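Local coordinates for type IV pilus assembly protein PilF (Pseudomonas aeruginosa, PDB 2HO1), which is required for the outer membrane localization of PilQ and its assembly into the dodecameric secretin of the type IV pilus, at residues D72-L77 / D91-K96. Numbering follows the deposited sequence.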
loop_
_atom_site.group_PDB
_atom_site.type_symbol
_atom_site.label_atom_id
_atom_site.label_comp_id
_atom_site.label_asym_id
_atom_site.label_seq_id
_atom_site.Cartn_x
_atom_site.Cartn_y
_atom_site.Cartn_z
ATOM N N ASP A 72 1.721 -15.293 -17.329
ATOM C CA ASP A 72 2.620 -16.197 -16.647
ATOM C C ASP A 72 3.852 -16.531 -17.508
ATOM O O ASP A 72 4.919 -16.789 -16.962
ATOM C CB ASP A 72 1.905 -17.500 -16.258
ATOM C CG ASP A 72 1.003 -17.355 -15.025
ATOM O OD1 ASP A 72 0.906 -16.260 -14.431
ATOM O OD2 ASP A 72 0.391 -18.369 -14.646
ATOM N N ALA A 73 3.707 -16.540 -18.829
ATOM C CA ALA A 73 4.848 -16.853 -19.694
ATOM C C ALA A 73 5.791 -15.654 -19.746
ATOM O O ALA A 73 7.026 -15.803 -19.685
ATOM C CB ALA A 73 4.384 -17.234 -21.082
ATOM N N HIS A 74 5.224 -14.461 -19.865
ATOM C CA HIS A 74 6.070 -13.263 -19.837
ATOM C C HIS A 74 6.792 -13.185 -18.489
ATOM O O HIS A 74 8.004 -12.946 -18.422
ATOM C CB HIS A 74 5.224 -12.025 -20.043
ATOM C CG HIS A 74 4.831 -11.821 -21.463
ATOM N ND1 HIS A 74 5.760 -11.672 -22.473
ATOM C CD2 HIS A 74 3.617 -11.755 -22.050
ATOM C CE1 HIS A 74 5.129 -11.521 -23.623
ATOM N NE2 HIS A 74 3.829 -11.566 -23.395
ATOM N N ALA A 75 6.059 -13.442 -17.412
ATOM C CA ALA A 75 6.641 -13.377 -16.069
ATOM C C ALA A 75 7.801 -14.349 -15.855
ATOM O O ALA A 75 8.806 -14.012 -15.230
ATOM C CB ALA A 75 5.550 -13.615 -15.022
ATOM N N ALA A 76 7.659 -15.571 -16.352
ATOM C CA ALA A 76 8.717 -16.561 -16.224
ATOM C C ALA A 76 9.926 -16.134 -17.064
ATOM O O ALA A 76 11.074 -16.240 -16.625
ATOM C CB ALA A 76 8.201 -17.938 -16.689
ATOM N N LEU A 77 9.670 -15.675 -18.282
ATOM C CA LEU A 77 10.759 -15.217 -19.147
ATOM C C LEU A 77 11.483 -14.057 -18.439
ATOM O O LEU A 77 12.699 -13.957 -18.499
ATOM C CB LEU A 77 10.196 -14.789 -20.503
ATOM C CG LEU A 77 11.156 -14.591 -21.685
ATOM C CD1 LEU A 77 12.031 -15.839 -21.918
ATOM C CD2 LEU A 77 10.298 -14.305 -22.927
ATOM N N ASP A 91 12.912 -6.208 -17.377
ATOM C CA ASP A 91 11.954 -5.131 -17.153
ATOM C C ASP A 91 10.849 -5.151 -18.212
ATOM O O ASP A 91 9.645 -5.018 -17.909
ATOM C CB ASP A 91 12.642 -3.752 -17.196
ATOM C CG ASP A 91 11.716 -2.639 -16.748
ATOM O OD1 ASP A 91 11.629 -2.422 -15.524
ATOM O OD2 ASP A 91 11.054 -2.008 -17.601
ATOM N N GLU A 92 11.253 -5.306 -19.467
ATOM C CA GLU A 92 10.265 -5.344 -20.545
ATOM C C GLU A 92 9.296 -6.548 -20.406
ATOM O O GLU A 92 8.104 -6.450 -20.739
ATOM C CB GLU A 92 10.975 -5.441 -21.886
ATOM C CG GLU A 92 10.047 -5.476 -23.080
ATOM C CD GLU A 92 10.836 -5.524 -24.368
ATOM O OE1 GLU A 92 11.179 -6.624 -24.830
ATOM O OE2 GLU A 92 11.143 -4.447 -24.899
ATOM N N GLU A 93 9.811 -7.682 -19.955
ATOM C CA GLU A 93 8.958 -8.851 -19.809
ATOM C C GLU A 93 8.049 -8.704 -18.587
ATOM O O GLU A 93 6.910 -9.141 -18.613
ATOM C CB GLU A 93 9.796 -10.112 -19.710
ATOM C CG GLU A 93 10.356 -10.598 -21.058
ATOM C CD GLU A 93 9.270 -10.826 -22.108
ATOM O OE1 GLU A 93 8.239 -11.475 -21.800
ATOM O OE2 GLU A 93 9.449 -10.367 -23.255
ATOM N N TYR A 94 8.570 -8.123 -17.507
ATOM C CA TYR A 94 7.752 -7.858 -16.336
ATOM C C TYR A 94 6.601 -6.931 -16.696
ATOM O O TYR A 94 5.473 -7.137 -16.262
ATOM C CB TYR A 94 8.592 -7.268 -15.203
ATOM C CG TYR A 94 9.193 -8.302 -14.274
ATOM C CD1 TYR A 94 8.406 -9.291 -13.703
ATOM C CD2 TYR A 94 10.545 -8.286 -13.968
ATOM C CE1 TYR A 94 8.949 -10.234 -12.856
ATOM C CE2 TYR A 94 11.096 -9.225 -13.122
ATOM C CZ TYR A 94 10.294 -10.197 -12.567
ATOM O OH TYR A 94 10.839 -11.133 -11.723
ATOM N N ARG A 95 6.873 -5.922 -17.515
ATOM C CA ARG A 95 5.823 -5.003 -17.920
ATOM C C ARG A 95 4.807 -5.655 -18.844
ATOM O O ARG A 95 3.622 -5.357 -18.753
ATOM C CB ARG A 95 6.413 -3.747 -18.572
ATOM C CG ARG A 95 7.144 -2.860 -17.598
ATOM C CD ARG A 95 7.525 -1.593 -18.311
ATOM N NE ARG A 95 8.560 -0.802 -17.669
ATOM C CZ ARG A 95 8.389 -0.023 -16.600
ATOM N NH1 ARG A 95 7.197 0.068 -16.004
ATOM N NH2 ARG A 95 9.408 0.715 -16.157
ATOM N N LYS A 96 5.254 -6.539 -19.734
ATOM C CA LYS A 96 4.315 -7.207 -20.627
ATOM C C LYS A 96 3.415 -8.135 -19.818
ATOM O O LYS A 96 2.248 -8.281 -20.124
ATOM C CB LYS A 96 5.030 -8.023 -21.718
ATOM C CG LYS A 96 5.766 -7.154 -22.765
ATOM C CD LYS A 96 6.356 -8.022 -23.863
ATOM C CE LYS A 96 7.048 -7.186 -24.927
ATOM N NZ LYS A 96 7.593 -8.084 -25.992
#
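His74 and Glu93 both carry CG beside the backbone N, trans to the carbonyl carbon (chi1 -77° in each), and a second bend in the glutamate chain at chi2 (-56°) turns its carboxylate to the ND1 edge of the imidazole. The two residues face each other across two adjacent antiparallel helices, 71-83 and 87-100, of the tetratricopeptide (TPR) superhelix; the axes of 72-77 and 91-96 approach to 7.6 Å. His74 ND1 donates to Glu93 OE1 over 2.6 Å, a nearly straight bond (164°) that lies in the ring plane and enters on the syn side of the carboxylate. At the other nitrogen, NE2 is bonded to the carbonyl oxygen of Pro68, so both ends of the buried ring are held and its rotation is fixed; two such acceptors would probably favour a protonated imidazole. Leu77 lays CD2 against the carboxylate, 3.7 Å from Glu93 CD, and helix 57-66 adds Leu64 against both His74 and Leu77. Tyr94 sets out away from segment 72-77, yet its side chain touches Ala78 and Val79 and its hydroxyl bonds Gln82 OE1. Lys96 covers one face of the imidazole with the aliphatic part of its extended chain: CB makes a CH-pi contact 3.8 Å from the His74 ring centroid, and CD reaches His74 CE1 at 3.7 Å.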